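Local structure of peptide synthetase, module 7 (Actinoplanes teichomyceticus, 4TX3) at residues Q217-P222 with V360-L365. The protein probably takes part in nonribosomal peptide assembly, as a condensation-type domain of a peptide synthetase module. Numbering follows the deposited sequence.
Sequences QETVLP and VYQVGL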
ATOM      1  N   GLN B 217      -6.710 -16.995 -35.795  1.00 41.06           N
ATOM      2  CA  GLN B 217      -6.985 -15.573 -35.614  1.00 45.65           C
ATOM      3  C   GLN B 217      -7.959 -15.397 -34.454  1.00 47.49           C
ATOM      4  O   GLN B 217      -8.017 -14.336 -33.826  1.00 45.86           O
ATOM      5  CB  GLN B 217      -7.556 -14.931 -36.883  1.00 43.74           C
ATOM      6  CG  GLN B 217      -8.976 -15.375 -37.232  1.00 56.77           C
ATOM      7  CD  GLN B 217      -9.566 -14.669 -38.461  1.00 62.19           C
ATOM      8  OE1 GLN B 217      -8.838 -14.107 -39.290  1.00 65.48           O
ATOM      9  NE2 GLN B 217     -10.894 -14.707 -38.579  1.00 52.67           N
ATOM     10  N   GLU B 218      -8.706 -16.461 -34.174  1.00 43.50           N
ATOM     11  CA  GLU B 218      -9.799 -16.437 -33.219  1.00 40.95           C
ATOM     12  C   GLU B 218      -9.799 -17.681 -32.362  1.00 41.11           C
ATOM     13  O   GLU B 218      -9.254 -18.700 -32.757  1.00 41.34           O
ATOM     14  CB  GLU B 218     -11.135 -16.352 -33.947  1.00 43.02           C
ATOM     15  CG  GLU B 218     -11.852 -15.049 -33.810  1.00 45.16           C
ATOM     16  CD  GLU B 218     -13.288 -15.112 -34.328  1.00 50.80           C
ATOM     17  OE1 GLU B 218     -13.929 -16.188 -34.221  1.00 52.25           O
ATOM     18  OE2 GLU B 218     -13.778 -14.081 -34.844  1.00 56.10           O
ATOM     19  N   THR B 219     -10.438 -17.597 -31.199  1.00 39.54           N
ATOM     20  CA  THR B 219     -10.715 -18.764 -30.369  1.00 33.47           C
ATOM     21  C   THR B 219     -12.136 -19.215 -30.688  1.00 34.76           C
ATOM     22  O   THR B 219     -13.021 -18.371 -30.818  1.00 40.29           O
ATOM     23  CB  THR B 219     -10.573 -18.434 -28.854  1.00 36.96           C
ATOM     24  OG1 THR B 219      -9.284 -17.857 -28.601  1.00 36.40           O
ATOM     25  CG2 THR B 219     -10.743 -19.687 -27.986  1.00 31.87           C
ATOM     26  N   VAL B 220     -12.365 -20.519 -30.842  1.00 30.56           N
ATOM     27  CA  VAL B 220     -13.724 -21.023 -31.055  1.00 34.45           C
ATOM     28  C   VAL B 220     -14.523 -20.981 -29.763  1.00 32.41           C
ATOM     29  O   VAL B 220     -14.149 -21.618 -28.785  1.00 39.78           O
ATOM     30  CB  VAL B 220     -13.743 -22.477 -31.586  1.00 39.74           C
ATOM     31  CG1 VAL B 220     -15.170 -23.017 -31.581  1.00 32.60           C
ATOM     32  CG2 VAL B 220     -13.174 -22.540 -32.969  1.00 31.52           C
ATOM     33  N   LEU B 221     -15.627 -20.248 -29.748  1.00 34.63           N
ATOM     34  CA  LEU B 221     -16.400 -20.083 -28.509  1.00 34.34           C
ATOM     35  C   LEU B 221     -17.893 -20.244 -28.793  1.00 34.24           C
ATOM     36  O   LEU B 221     -18.310 -20.184 -29.942  1.00 42.81           O
ATOM     37  CB  LEU B 221     -16.098 -18.716 -27.883  1.00 33.05           C
ATOM     38  CG  LEU B 221     -14.632 -18.423 -27.517  1.00 34.16           C
ATOM     39  CD1 LEU B 221     -14.383 -16.926 -27.445  1.00 35.01           C
ATOM     40  CD2 LEU B 221     -14.210 -19.086 -26.205  1.00 28.84           C
ATOM     41  N   PRO B 222     -18.715 -20.462 -27.761  1.00 36.72           N
ATOM     42  CA  PRO B 222     -20.126 -20.709 -28.098  1.00 38.75           C
ATOM     43  C   PRO B 222     -20.926 -19.428 -28.390  1.00 39.78           C
ATOM     44  O   PRO B 222     -21.765 -19.006 -27.571  1.00 38.46           O
ATOM     45  CB  PRO B 222     -20.659 -21.412 -26.845  1.00 36.13           C
ATOM     46  CG  PRO B 222     -19.845 -20.822 -25.738  1.00 38.42           C
ATOM     47  CD  PRO B 222     -18.452 -20.642 -26.320  1.00 38.50           C
ATOM     48  N   VAL B 360      -4.466 -11.809 -31.082  1.00 37.42           N
ATOM     49  CA  VAL B 360      -3.754 -12.821 -30.291  1.00 33.38           C
ATOM     50  C   VAL B 360      -4.649 -13.601 -29.323  1.00 35.01           C
ATOM     51  O   VAL B 360      -4.645 -14.826 -29.350  1.00 35.56           O
ATOM     52  CB  VAL B 360      -2.595 -12.216 -29.467  1.00 37.05           C
ATOM     53  CG1 VAL B 360      -1.772 -13.333 -28.806  1.00 34.52           C
ATOM     54  CG2 VAL B 360      -1.718 -11.345 -30.330  1.00 33.93           C
ATOM     55  N   TYR B 361      -5.387 -12.917 -28.447  1.00 34.82           N
ATOM     56  CA  TYR B 361      -6.323 -13.632 -27.580  1.00 34.49           C
ATOM     57  C   TYR B 361      -7.650 -12.916 -27.405  1.00 33.02           C
ATOM     58  O   TYR B 361      -7.731 -11.694 -27.479  1.00 33.64           O
ATOM     59  CB  TYR B 361      -5.703 -13.919 -26.201  1.00 32.14           C
ATOM     60  CG  TYR B 361      -5.429 -12.710 -25.340  1.00 36.09           C
ATOM     61  CD1 TYR B 361      -4.239 -11.998 -25.462  1.00 33.17           C
ATOM     62  CD2 TYR B 361      -6.353 -12.294 -24.378  1.00 36.34           C
ATOM     63  CE1 TYR B 361      -3.985 -10.897 -24.661  1.00 32.75           C
ATOM     64  CE2 TYR B 361      -6.113 -11.195 -23.574  1.00 32.43           C
ATOM     65  CZ  TYR B 361      -4.925 -10.500 -23.719  1.00 36.91           C
ATOM     66  OH  TYR B 361      -4.680  -9.405 -22.912  1.00 37.52           O
ATOM     67  N   GLN B 362      -8.690 -13.709 -27.166  1.00 33.13           N
ATOM     68  CA  GLN B 362     -10.048 -13.214 -27.053  1.00 31.72           C
ATOM     69  C   GLN B 362     -10.648 -13.603 -25.691  1.00 35.12           C
ATOM     70  O   GLN B 362     -11.752 -13.162 -25.326  1.00 32.62           O
ATOM     71  CB  GLN B 362     -10.903 -13.750 -28.209  1.00 32.33           C
ATOM     72  CG  GLN B 362     -10.436 -13.320 -29.601  1.00 32.99           C
ATOM     73  CD  GLN B 362      -9.220 -14.094 -30.086  1.00 36.56           C
ATOM     74  OE1 GLN B 362      -9.163 -15.312 -29.959  1.00 40.51           O
ATOM     75  NE2 GLN B 362      -8.237 -13.385 -30.633  1.00 33.70           N
ATOM     76  N   VAL B 363      -9.914 -14.433 -24.949  1.00 31.43           N
ATOM     77  CA  VAL B 363     -10.301 -14.835 -23.601  1.00 30.30           C
ATOM     78  C   VAL B 363      -9.268 -14.355 -22.590  1.00 33.86           C
ATOM     79  O   VAL B 363      -8.077 -14.647 -22.733  1.00 34.24           O
ATOM     80  CB  VAL B 363     -10.446 -16.360 -23.479  1.00 33.14           C
ATOM     81  CG1 VAL B 363     -10.955 -16.744 -22.074  1.00 25.15           C
ATOM     82  CG2 VAL B 363     -11.372 -16.882 -24.563  1.00 31.14           C
ATOM     83  N   GLY B 364      -9.718 -13.617 -21.572  1.00 29.94           N
ATOM     84  CA  GLY B 364      -8.817 -13.091 -20.564  1.00 25.92           C
ATOM     85  C   GLY B 364      -9.082 -13.660 -19.183  1.00 33.32           C
ATOM     86  O   GLY B 364     -10.226 -14.006 -18.850  1.00 31.96           O
ATOM     87  N   LEU B 365      -8.029 -13.760 -18.372  1.00 31.02           N
ATOM     88  CA  LEU B 365      -8.177 -14.238 -17.003  1.00 30.25           C
ATOM     89  C   LEU B 365      -7.408 -13.385 -16.000  1.00 32.89           C
ATOM     90  O   LEU B 365      -6.223 -13.122 -16.155  1.00 30.48           O
ATOM     91  CB  LEU B 365      -7.731 -15.692 -16.886  1.00 28.79           C
ATOM     92  CG  LEU B 365      -7.694 -16.282 -15.474  1.00 27.89           C
ATOM     93  CD1 LEU B 365      -9.049 -16.208 -14.820  1.00 29.19           C
ATOM     94  CD2 LEU B 365      -7.227 -17.710 -15.534  1.00 28.01           C
TER
HETATM   95  O   HOH W   1      -5.863 -12.765 -33.825  1.00 43.27           O
HETATM   96  O   HOH W   2      -8.317 -16.339 -26.375  1.00 32.07           O
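The carboxamide of Q362 reaches across to the backbone of T219 and its hydroxyl, a compact example of one side chain tying a loop to the start of a strand. The bend at chi2 (77°) turns CD of Q362 toward T219, where OE1 meets two donors of the same threonine. T219 OG1 donates to Q362 OE1 over 2.9 Å, with a C=O...donor angle of 157° and the donor tilted 18° from the carbonyl plane; T219 N adds a weak bond to the same oxygen, also 2.9 Å. The carboxamide NE2 is hydrogen-bonded to the carbonyl O of H358. A water bridges the same T219–Q362 pair, donating to T219 OG1 and accepting from Q362 N at 2.8 Å. In the condensation-domain fold, this pins the loop between helix 200-211 and strand 235-242 against the entrance to strand 363-369, which runs parallel to strand 399-407. An alanine at Q362 would probably leave the T219 hydroxyl without its acceptor and the H358 carbonyl without the NE2 donor, with the weak T219 N bond lost as well. Beyond the polar pair, L221 sets both methyls, CD2 nearer (4.0 Å) than CD1, against CG2 of V363, the branch beside the V363 backbone N; L221 also packs on L273 of helix 261-278 and on L399. At the other end, a second water donates to Q217 O at 2.7 Å and accepts from V360 N, while E218 turns its carboxylate to salt bridges with R227 and R357.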